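Local coordinates for protein putative efflux transporter (Bacteroides eggerthii, PDB 4L8J) that probably acts as the periplasmic membrane-fusion (adaptor) subunit of an HlyD-family efflux pump, linking an inner-membrane transporter to an outer-membrane channel, at residues Arg55-Gln60 and Pro134-Ile139; Asp69-Tyr74 and Asn124-Thr129; Thr162-Ile167 and Thr218-Asp223; Phe186-Asp191 and Cys239-Ala244. All blocks are in the same frame, centred on the assembly; numbering follows the deposited sequence.

From the N terminus, the chain passes Arg55-Gln60, climbs helix 68-95 and returns down helix 102-127 before Pro134-Ile139 closes the loop as interaction 1, pairing strand 55-56 with strand 137-142 at the edge of a four-stranded sheet of the barrel-sandwich domain. Interaction 2, Asp69-Tyr74 with Asn124-Thr129, lies wholly within that loop and joins the two helices near the base of their hairpin. Interaction 3 opens only after interaction 1 has closed, and Thr162 touches Gly137. Interactions 3 and 4 cross along the chain: 162-167, 186-191, 218-223 and 239-244 come in that order. Both belong to one six-stranded barrel, where Val188 packs against Ile219 and Ile221, and Cys239 against Ile167.

Interaction 1 of 4, residues Arg55-Gln60 and Pro134-Ile139; sequences RVKKGQ and PFDGSI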
# COMPACT_ATOMS: atom_id res chain seq x y z
N ARG A 55 -8.22 -46.85 33.41
CA ARG A 55 -8.90 -46.47 32.17
C ARG A 55 -9.60 -47.71 31.66
O ARG A 55 -8.99 -48.77 31.51
CB ARG A 55 -7.89 -45.90 31.15
CG ARG A 55 -7.23 -44.60 31.64
CD ARG A 55 -6.15 -44.08 30.70
NE ARG A 55 -5.40 -42.99 31.32
CZ ARG A 55 -4.30 -43.15 32.06
NH1 ARG A 55 -3.81 -44.36 32.28
NH2 ARG A 55 -3.69 -42.10 32.59
N VAL A 56 -10.92 -47.60 31.49
CA VAL A 56 -11.76 -48.69 31.04
C VAL A 56 -12.41 -48.33 29.70
O VAL A 56 -12.52 -47.15 29.35
CB VAL A 56 -12.81 -49.13 32.10
CG1 VAL A 56 -12.15 -49.56 33.39
CG2 VAL A 56 -13.87 -48.06 32.36
N LYS A 57 -12.83 -49.36 28.97
CA LYS A 57 -13.51 -49.27 27.69
C LYS A 57 -14.99 -49.60 27.86
O LYS A 57 -15.34 -50.33 28.78
CB LYS A 57 -12.86 -50.27 26.69
CG LYS A 57 -11.38 -49.98 26.34
CD LYS A 57 -11.18 -48.77 25.40
CE LYS A 57 -11.47 -49.05 23.94
NZ LYS A 57 -11.34 -47.84 23.09
N LYS A 58 -15.85 -49.09 26.96
CA LYS A 58 -17.27 -49.40 26.95
C LYS A 58 -17.45 -50.92 26.92
O LYS A 58 -16.73 -51.60 26.18
CB LYS A 58 -17.95 -48.73 25.73
CG LYS A 58 -19.42 -49.13 25.54
CD LYS A 58 -20.05 -48.53 24.30
CE LYS A 58 -21.47 -48.99 24.14
NZ LYS A 58 -22.22 -48.14 23.19
N GLY A 59 -18.33 -51.45 27.78
CA GLY A 59 -18.60 -52.89 27.87
C GLY A 59 -17.75 -53.66 28.86
O GLY A 59 -18.08 -54.80 29.20
N GLN A 60 -16.62 -53.06 29.31
CA GLN A 60 -15.70 -53.69 30.27
C GLN A 60 -16.39 -53.90 31.62
O GLN A 60 -17.19 -53.06 32.03
CB GLN A 60 -14.45 -52.84 30.44
CG GLN A 60 -13.34 -53.50 31.25
CD GLN A 60 -12.04 -52.75 31.18
OE1 GLN A 60 -11.80 -51.95 30.27
NE2 GLN A 60 -11.15 -53.06 32.09
N PRO A 134 -20.59 -48.00 30.65
CA PRO A 134 -21.50 -47.58 29.56
C PRO A 134 -20.76 -46.80 28.44
O PRO A 134 -21.31 -46.63 27.33
CB PRO A 134 -22.53 -46.71 30.28
CG PRO A 134 -21.76 -46.09 31.41
CD PRO A 134 -20.75 -47.15 31.85
N PHE A 135 -19.52 -46.34 28.72
CA PHE A 135 -18.64 -45.63 27.77
C PHE A 135 -17.17 -45.75 28.20
O PHE A 135 -16.89 -46.09 29.36
CB PHE A 135 -19.03 -44.13 27.65
CG PHE A 135 -19.29 -43.41 28.96
CD1 PHE A 135 -18.24 -43.05 29.79
CD2 PHE A 135 -20.59 -43.16 29.38
CE1 PHE A 135 -18.49 -42.45 31.02
CE2 PHE A 135 -20.83 -42.54 30.61
CZ PHE A 135 -19.77 -42.19 31.41
N ASP A 136 -16.23 -45.43 27.27
CA ASP A 136 -14.79 -45.38 27.56
C ASP A 136 -14.57 -44.31 28.61
O ASP A 136 -15.06 -43.19 28.44
CB ASP A 136 -13.98 -45.06 26.28
CG ASP A 136 -13.89 -46.15 25.23
OD1 ASP A 136 -14.67 -47.12 25.31
OD2 ASP A 136 -13.06 -46.01 24.31
N GLY A 137 -13.91 -44.65 29.71
CA GLY A 137 -13.69 -43.67 30.76
C GLY A 137 -12.66 -44.07 31.78
O GLY A 137 -11.91 -45.03 31.58
N SER A 138 -12.60 -43.31 32.87
CA SER A 138 -11.66 -43.57 33.92
C SER A 138 -12.37 -43.60 35.27
O SER A 138 -13.29 -42.82 35.53
CB SER A 138 -10.51 -42.56 33.91
OG SER A 138 -10.89 -41.30 34.43
N ILE A 139 -11.95 -44.55 36.12
CA ILE A 139 -12.53 -44.74 37.43
C ILE A 139 -12.03 -43.62 38.32
O ILE A 139 -10.87 -43.62 38.74
CB ILE A 139 -12.24 -46.15 38.02
CG1 ILE A 139 -12.54 -47.30 37.02
CG2 ILE A 139 -12.89 -46.35 39.40
CD1 ILE A 139 -13.98 -47.40 36.45
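Asp136 puts both of its carboxylate oxygens to work on the facing segment. Asp136 OD1 accepts the backbone N-H of Lys58, with Lys58 N 2.8 Å away, in a nearly straight bond (166° at the hydrogen) that arrives on the anti side. Asp136 OD2 is met on its syn side by Lys57 NZ, also at 2.8 Å, in a salt bridge; the lysine chain bends at chi2 and chi3 to come round to it. Two donors on different oxygens should hold the carboxylate's rotation. Next along, Val56 and Gly137 form a hydrogen-bonded antiparallel pair, with Val56 N 2.8 Å from Gly137 O and Gly137 N 2.9 Å from Val56 O. This is the edge of a four-stranded sheet in the barrel-sandwich hybrid (lipoyl-like) domain, where strand 55-56 runs beside strand 137-142 and leads into a type II turn from Lys57 to Gln60. Beneath the pair, Val56 CG2 meets Ile139 CD1 at 4.1 Å, the two side chains crossing at about a right angle, and Leu159 of strand 155-161 also packs on Val56. Lys58 has CG anti to its backbone N (chi1 173°), which brings that carbon to 3.6 Å from Pro134 O, and the extended chain beyond carries NZ away.

Interaction 2 of 4, residues Asp69-Tyr74 and Asn124-Thr129; sequences DISLQY and NNMRDT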
# COMPACT_ATOMS: atom_id res chain seq x y z
N ASP A 69 -29.10 -66.52 43.47
CA ASP A 69 -30.55 -66.38 43.67
C ASP A 69 -31.28 -66.03 42.37
O ASP A 69 -32.25 -66.69 42.04
CB ASP A 69 -30.87 -65.33 44.74
CG ASP A 69 -30.39 -65.71 46.14
OD1 ASP A 69 -30.17 -66.92 46.38
OD2 ASP A 69 -30.25 -64.80 46.98
N ILE A 70 -30.76 -65.05 41.62
CA ILE A 70 -31.32 -64.63 40.34
C ILE A 70 -31.28 -65.80 39.35
O ILE A 70 -32.26 -66.01 38.63
CB ILE A 70 -30.57 -63.37 39.85
CG1 ILE A 70 -30.95 -62.17 40.73
CG2 ILE A 70 -30.87 -63.09 38.37
CD1 ILE A 70 -29.97 -60.93 40.67
N SER A 71 -30.19 -66.60 39.37
CA SER A 71 -30.02 -67.78 38.51
C SER A 71 -31.12 -68.82 38.77
O SER A 71 -31.61 -69.44 37.82
CB SER A 71 -28.64 -68.40 38.72
OG SER A 71 -28.43 -69.49 37.83
N LEU A 72 -31.51 -69.00 40.06
CA LEU A 72 -32.57 -69.93 40.48
C LEU A 72 -33.92 -69.47 39.94
O LEU A 72 -34.63 -70.28 39.36
CB LEU A 72 -32.62 -70.09 42.00
CG LEU A 72 -31.55 -71.01 42.59
CD1 LEU A 72 -31.07 -70.50 43.94
CD2 LEU A 72 -32.04 -72.44 42.69
N GLN A 73 -34.24 -68.17 40.09
CA GLN A 73 -35.47 -67.58 39.56
C GLN A 73 -35.52 -67.69 38.04
O GLN A 73 -36.55 -68.06 37.50
CB GLN A 73 -35.63 -66.11 40.01
CG GLN A 73 -37.04 -65.55 39.79
CD GLN A 73 -38.06 -66.31 40.60
OE1 GLN A 73 -38.02 -66.35 41.84
NE2 GLN A 73 -38.97 -66.98 39.91
N TYR A 74 -34.39 -67.43 37.36
CA TYR A 74 -34.25 -67.51 35.91
C TYR A 74 -34.65 -68.92 35.40
O TYR A 74 -35.53 -69.01 34.53
CB TYR A 74 -32.81 -67.13 35.47
CG TYR A 74 -32.56 -67.27 33.98
CD1 TYR A 74 -32.14 -68.48 33.44
CD2 TYR A 74 -32.74 -66.20 33.12
CE1 TYR A 74 -31.95 -68.64 32.06
CE2 TYR A 74 -32.52 -66.33 31.75
CZ TYR A 74 -32.13 -67.55 31.22
OH TYR A 74 -31.92 -67.67 29.87
N ASN A 124 -33.38 -60.14 32.24
CA ASN A 124 -32.75 -58.84 32.47
C ASN A 124 -31.95 -58.84 33.77
O ASN A 124 -30.83 -58.33 33.79
CB ASN A 124 -33.79 -57.73 32.51
CG ASN A 124 -34.40 -57.39 31.16
OD1 ASN A 124 -33.83 -57.64 30.09
ND2 ASN A 124 -35.56 -56.75 31.20
N ASN A 125 -32.52 -59.41 34.85
CA ASN A 125 -31.88 -59.49 36.17
C ASN A 125 -30.59 -60.29 36.08
O ASN A 125 -29.60 -59.91 36.70
CB ASN A 125 -32.84 -60.10 37.19
CG ASN A 125 -33.96 -59.18 37.62
OD1 ASN A 125 -34.02 -58.00 37.27
ND2 ASN A 125 -34.89 -59.71 38.39
N MSE A 126 -30.58 -61.36 35.26
CA MSE A 126 -29.42 -62.23 35.01
C MSE A 126 -28.30 -61.44 34.30
O MSE A 126 -27.15 -61.52 34.70
CB MSE A 126 -29.87 -63.44 34.17
CG MSE A 126 -28.87 -64.56 34.14
SE MSE A 126 -28.60 -65.45 35.89
CE MSE A 126 -28.53 -67.33 35.12
N ARG A 127 -28.66 -60.66 33.27
CA ARG A 127 -27.73 -59.80 32.55
C ARG A 127 -27.21 -58.71 33.49
O ARG A 127 -26.01 -58.39 33.46
CB ARG A 127 -28.45 -59.19 31.33
CG ARG A 127 -27.67 -58.15 30.54
CD ARG A 127 -28.62 -57.23 29.80
NE ARG A 127 -29.27 -56.26 30.70
CZ ARG A 127 -30.54 -55.89 30.60
NH1 ARG A 127 -31.33 -56.41 29.67
NH2 ARG A 127 -31.05 -55.00 31.45
N ASP A 128 -28.10 -58.17 34.35
CA ASP A 128 -27.75 -57.07 35.26
C ASP A 128 -26.89 -57.48 36.46
O ASP A 128 -26.45 -56.59 37.20
CB ASP A 128 -29.02 -56.32 35.70
CG ASP A 128 -29.66 -55.52 34.56
OD1 ASP A 128 -29.01 -55.37 33.50
OD2 ASP A 128 -30.83 -55.10 34.71
N THR A 129 -26.55 -58.78 36.62
CA THR A 129 -25.62 -59.23 37.67
C THR A 129 -24.19 -58.75 37.35
O THR A 129 -23.34 -58.71 38.23
CB THR A 129 -25.65 -60.75 37.86
OG1 THR A 129 -25.30 -61.42 36.65
CG2 THR A 129 -26.98 -61.26 38.41
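Ile70 drives its CG2 methyl straight against the backbone of the facing helix, 3.6 Å from both Asn125 C and Met126 N, with Asn125 CB beside it. Its other branch is engaged too: CD1 meets Thr129 CG2 tip to tip at 3.8 Å. Thr129 can offer that methyl because its CG2 stands anti to its own carbonyl carbon, while OG1 (chi1 60°) turns back to donate a 2.7 Å bond to Met126 O. Val41 and Ile65 pack on Ile70 as well, so this end of the contact is close and apolar. The two segments belong to consecutive helices, 68-95 and 102-127, which form the antiparallel alpha-helical hairpin found in many membrane-fusion proteins; the pairing here lies at the foot of the hairpin, where the chain passes from helix 102-127 towards strand 130-132. Met126, present as selenomethionine, still packs closely on Ser71, curling through bends at chi2 and chi3 until CE reaches 3.5 Å from Ser71 OG. The contact thins only at the Tyr74 ring: Met126 CB is 4.1 Å from Tyr74 CD2, and SE stands 5.4 Å from the ring centroid, an oblique Met-aromatic contact. The Tyr74 hydroxyl is hydrogen-bonded to that of Tyr119, in helix 102-127. No hydrogen bond joins the two segments. On the solvent side Arg127 turns away from helix 68-95 and grips Asp128 OD1 side-on with NE and NH2, both from the same face of the carboxylate.

Interaction 3 of 4, residues Thr162-Ile167 and Thr218-Asp223; sequences TRKLRI and TIIIDD
Ile167, Ile219, Ile221 and Leu165 form an aliphatic cluster on one face of the strand pair. Ile167 CB rests 3.7 Å from Ile219 CG1, which sits between its own backbone N and carbonyl carbon (chi1 60°), and Ile167 CD1 reaches on to Ile221 CD1 at 3.8 Å. Leu165 and Ile221 lie side by side, pointing the same way, with CD2 of the leucine 3.8 Å from CG1 of the isoleucine. Behind this cluster the backbones pair antiparallel: Ile167 and Ile219 exchange two hydrogen bonds, and Ile221 N adds a third to Leu165 O at 3.1 Å. Past that bond the two backbones diverge, and a water takes over, accepting from Leu165 N at 2.9 Å and donating to Ile221 O at 2.8 Å. On the opposite face the Arg166 and Ile220 side chains lie side by side, Arg166 CG 3.9 Å from Ile220 CG1, and the Lys164 side chain passes obliquely over Ile220, its CD near CD1. The arginine chain extends outward to a salt bridge between its NE and Glu203. Strand 166-171 thus lies between 215-221 and 20-29 in the six-stranded beta barrel; the face carrying Ile167 and Ile219 looks inward, where Val188 of strand 185-190 and Ile241 of strand 238-246 meet it.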
# COMPACT_ATOMS: atom_id res chain seq x y z
N THR A 162 -14.05 -40.00 28.98
CA THR A 162 -12.78 -39.49 28.48
C THR A 162 -12.73 -39.51 26.96
O THR A 162 -11.66 -39.33 26.40
CB THR A 162 -11.58 -40.29 29.08
OG1 THR A 162 -11.62 -41.65 28.64
CG2 THR A 162 -11.51 -40.21 30.59
N ARG A 163 -13.88 -39.67 26.29
CA ARG A 163 -13.91 -39.68 24.82
C ARG A 163 -13.43 -38.35 24.22
O ARG A 163 -12.75 -38.37 23.19
CB ARG A 163 -15.34 -40.00 24.30
N LYS A 164 -13.76 -37.21 24.86
CA LYS A 164 -13.44 -35.90 24.34
C LYS A 164 -12.69 -35.01 25.32
O LYS A 164 -13.12 -34.83 26.46
CB LYS A 164 -14.74 -35.17 23.91
CG LYS A 164 -15.43 -35.80 22.72
CD LYS A 164 -16.78 -35.13 22.46
CE LYS A 164 -17.54 -35.81 21.36
NZ LYS A 164 -18.95 -35.33 21.30
N LEU A 165 -11.64 -34.38 24.84
CA LEU A 165 -10.98 -33.41 25.70
C LEU A 165 -11.37 -32.02 25.20
O LEU A 165 -10.88 -31.56 24.17
CB LEU A 165 -9.46 -33.59 25.78
CG LEU A 165 -8.92 -32.90 27.02
CD1 LEU A 165 -8.22 -33.84 27.91
CD2 LEU A 165 -8.20 -31.63 26.70
N ARG A 166 -12.31 -31.39 25.91
CA ARG A 166 -12.87 -30.07 25.61
C ARG A 166 -12.09 -28.98 26.30
O ARG A 166 -11.73 -29.10 27.48
CB ARG A 166 -14.33 -29.98 26.03
CG ARG A 166 -15.29 -30.60 25.07
CD ARG A 166 -16.70 -30.42 25.58
NE ARG A 166 -17.65 -31.09 24.71
CZ ARG A 166 -18.00 -32.37 24.81
NH1 ARG A 166 -17.48 -33.14 25.76
NH2 ARG A 166 -18.88 -32.89 23.97
N ILE A 167 -11.84 -27.90 25.56
CA ILE A 167 -11.14 -26.72 26.01
C ILE A 167 -12.02 -25.53 25.70
O ILE A 167 -12.48 -25.39 24.56
CB ILE A 167 -9.75 -26.61 25.32
CG1 ILE A 167 -8.79 -27.69 25.86
CG2 ILE A 167 -9.14 -25.18 25.46
CD1 ILE A 167 -7.75 -28.07 24.97
N THR A 218 -15.57 -23.44 22.18
CA THR A 218 -15.22 -24.78 22.66
C THR A 218 -14.49 -25.49 21.53
O THR A 218 -14.96 -25.49 20.40
CB THR A 218 -16.43 -25.56 23.19
OG1 THR A 218 -17.04 -24.79 24.21
CG2 THR A 218 -16.02 -26.88 23.82
N ILE A 219 -13.34 -26.08 21.85
CA ILE A 219 -12.56 -26.85 20.90
C ILE A 219 -12.33 -28.24 21.50
O ILE A 219 -12.46 -28.41 22.72
CB ILE A 219 -11.24 -26.15 20.48
CG1 ILE A 219 -10.30 -25.90 21.70
CG2 ILE A 219 -11.50 -24.86 19.68
CD1 ILE A 219 -8.85 -25.45 21.31
N ILE A 220 -12.02 -29.24 20.66
CA ILE A 220 -11.74 -30.61 21.09
C ILE A 220 -10.40 -31.05 20.51
O ILE A 220 -10.11 -30.80 19.33
CB ILE A 220 -12.88 -31.59 20.74
CG1 ILE A 220 -14.19 -31.17 21.41
CG2 ILE A 220 -12.53 -33.06 21.14
CD1 ILE A 220 -15.40 -31.76 20.75
N ILE A 221 -9.56 -31.68 21.34
CA ILE A 221 -8.27 -32.21 20.88
C ILE A 221 -8.55 -33.31 19.85
O ILE A 221 -9.38 -34.21 20.08
CB ILE A 221 -7.40 -32.71 22.07
CG1 ILE A 221 -7.09 -31.55 23.06
CG2 ILE A 221 -6.12 -33.39 21.56
CD1 ILE A 221 -6.09 -30.49 22.57
N ASP A 222 -7.90 -33.17 18.69
CA ASP A 222 -8.05 -34.05 17.54
C ASP A 222 -6.67 -34.28 16.97
O ASP A 222 -6.27 -33.64 15.98
CB ASP A 222 -9.01 -33.42 16.53
CG ASP A 222 -9.47 -34.36 15.44
OD1 ASP A 222 -9.03 -35.53 15.44
OD2 ASP A 222 -10.30 -33.93 14.60
N ASP A 223 -5.90 -35.12 17.66
CA ASP A 223 -4.51 -35.38 17.32
C ASP A 223 -4.13 -36.77 17.79
O ASP A 223 -4.30 -37.10 18.96
CB ASP A 223 -3.61 -34.30 17.99
CG ASP A 223 -2.22 -34.20 17.39
OD1 ASP A 223 -1.57 -35.25 17.21
OD2 ASP A 223 -1.76 -33.06 17.17
O HOH W 1 -10.38 -35.35 22.42

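Interaction 4 of 4, residues Phe186-Asp191 and Cys239-Ala244; sequences FKVEFD and CNIRLA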
# COMPACT_ATOMS: atom_id res chain seq x y z
N PHE A 186 -6.69 -24.45 15.00
CA PHE A 186 -6.47 -24.32 16.44
C PHE A 186 -5.42 -25.30 16.86
O PHE A 186 -5.56 -26.49 16.57
CB PHE A 186 -7.77 -24.57 17.26
CG PHE A 186 -8.98 -23.77 16.83
CD1 PHE A 186 -9.79 -24.21 15.80
CD2 PHE A 186 -9.31 -22.58 17.47
CE1 PHE A 186 -10.91 -23.48 15.40
CE2 PHE A 186 -10.44 -21.85 17.09
CZ PHE A 186 -11.23 -22.30 16.06
N LYS A 187 -4.37 -24.80 17.52
CA LYS A 187 -3.28 -25.63 18.04
C LYS A 187 -3.16 -25.35 19.53
O LYS A 187 -3.10 -24.18 19.93
CB LYS A 187 -1.95 -25.36 17.30
CG LYS A 187 -2.00 -25.54 15.78
CD LYS A 187 -1.80 -26.98 15.32
CE LYS A 187 -1.93 -27.13 13.82
NZ LYS A 187 -3.35 -27.29 13.41
N VAL A 188 -3.18 -26.41 20.35
CA VAL A 188 -3.12 -26.31 21.81
C VAL A 188 -1.78 -26.73 22.37
O VAL A 188 -1.25 -27.79 22.05
CB VAL A 188 -4.25 -27.16 22.47
CG1 VAL A 188 -4.16 -27.14 24.01
CG2 VAL A 188 -5.61 -26.68 22.01
N GLU A 189 -1.29 -25.92 23.28
CA GLU A 189 -0.11 -26.21 24.06
C GLU A 189 -0.51 -26.13 25.55
O GLU A 189 -0.91 -25.05 26.00
CB GLU A 189 1.04 -25.25 23.70
CG GLU A 189 2.37 -25.70 24.32
CD GLU A 189 3.52 -24.73 24.19
OE1 GLU A 189 3.28 -23.53 23.89
OE2 GLU A 189 4.67 -25.16 24.40
N PHE A 190 -0.50 -27.27 26.28
CA PHE A 190 -0.86 -27.29 27.71
C PHE A 190 0.29 -26.74 28.55
O PHE A 190 1.46 -27.07 28.29
CB PHE A 190 -1.25 -28.70 28.19
CG PHE A 190 -2.46 -29.26 27.48
CD1 PHE A 190 -3.74 -28.94 27.91
CD2 PHE A 190 -2.32 -30.10 26.38
CE1 PHE A 190 -4.86 -29.46 27.25
CE2 PHE A 190 -3.44 -30.60 25.72
CZ PHE A 190 -4.70 -30.29 26.16
N ASP A 191 -0.04 -25.88 29.53
CA ASP A 191 0.92 -25.28 30.45
C ASP A 191 1.69 -26.37 31.25
O ASP A 191 2.86 -26.17 31.53
CB ASP A 191 0.21 -24.32 31.43
CG ASP A 191 -0.40 -23.08 30.77
OD1 ASP A 191 -0.05 -22.80 29.60
OD2 ASP A 191 -1.17 -22.37 31.44
N CYS A 239 -4.11 -23.76 29.28
CA CYS A 239 -3.36 -23.97 28.06
C CYS A 239 -3.37 -22.73 27.23
O CYS A 239 -4.12 -21.79 27.49
CB CYS A 239 -3.97 -25.14 27.30
SG CYS A 239 -5.69 -24.87 26.78
N ASN A 240 -2.54 -22.75 26.17
CA ASN A 240 -2.52 -21.71 25.16
C ASN A 240 -3.20 -22.26 23.94
O ASN A 240 -2.99 -23.42 23.59
CB ASN A 240 -1.09 -21.23 24.84
CG ASN A 240 -1.07 -20.12 23.81
OD1 ASN A 240 -1.38 -18.97 24.11
ND2 ASN A 240 -0.84 -20.46 22.53
N ILE A 241 -4.04 -21.44 23.30
CA ILE A 241 -4.70 -21.79 22.03
C ILE A 241 -4.17 -20.85 20.99
O ILE A 241 -4.36 -19.64 21.08
CB ILE A 241 -6.25 -21.79 22.06
CG1 ILE A 241 -6.77 -22.68 23.21
CG2 ILE A 241 -6.82 -22.28 20.70
CD1 ILE A 241 -7.11 -21.94 24.43
N ARG A 242 -3.53 -21.41 19.98
CA ARG A 242 -3.03 -20.62 18.86
C ARG A 242 -4.04 -20.75 17.72
O ARG A 242 -4.30 -21.86 17.26
CB ARG A 242 -1.61 -21.10 18.45
CG ARG A 242 -1.11 -20.73 17.03
CD ARG A 242 -0.78 -19.28 16.78
NE ARG A 242 0.13 -18.67 17.76
CZ ARG A 242 1.45 -18.56 17.64
NH1 ARG A 242 2.07 -19.10 16.60
NH2 ARG A 242 2.16 -17.92 18.56
N LEU A 243 -4.68 -19.64 17.35
CA LEU A 243 -5.62 -19.56 16.22
C LEU A 243 -4.85 -19.04 15.01
O LEU A 243 -4.23 -18.00 15.14
CB LEU A 243 -6.81 -18.63 16.56
CG LEU A 243 -7.76 -18.23 15.38
CD1 LEU A 243 -8.63 -19.38 14.96
CD2 LEU A 243 -8.66 -17.05 15.78
N ALA A 244 -4.87 -19.76 13.86
CA ALA A 244 -4.22 -19.34 12.59
C ALA A 244 -5.26 -19.23 11.50
O ALA A 244 -5.99 -20.20 11.22
CB ALA A 244 -3.11 -20.30 12.17
O HOH W 2 -0.56 -23.28 20.97
O HOH W 3 1.76 -21.92 21.29
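Phe186 has CG anti to its carbonyl carbon (chi1 -52°) and Leu243 has CG anti to its backbone N (chi1 169°), and the two side chains lie alongside each other, pointing the same way. Leu243 CD1 comes within 4.2 Å of the centroid of the Phe186 ring, an off-centre CH-pi contact, while Ile241 CG2 approaches the edge of the same ring near its plane, 4.1 Å from Phe186 CD2. The pair is an antiparallel stretch of the six-stranded beta barrel, strand 185-190 against strand 238-246, running at 162° to each other. Phe186, Val188 and Phe190 share the inward face with Cys239, Ile241 and Leu243, and Ile219 of strand 215-221, another strand of the barrel wall, packs against this inward face. Val188 CG1 sits over the centre of the Phe190 ring and also touches Cys239 SG at 3.9 Å; that sulfur makes an oblique sulfur-aromatic contact with Phe190, 5.3 Å from the ring centroid. Two hydrogen-bonded pairs hold the backbones: Lys187 with Arg242, where Arg242 N to Lys187 O is 2.8 Å and almost linear, and Glu189 with Asn240, where Asn240 N to Glu189 O is also 2.8 Å. Lys187, Glu189, Asn240 and Arg242 project from the outer face. Asp24 of strand 20-29 takes a salt bridge from Arg242 NE and a hydrogen bond from Asn240 ND2. A water donates to Lys187 O at 2.9 Å and accepts from that same ND2 of Asn240 at 3.2 Å.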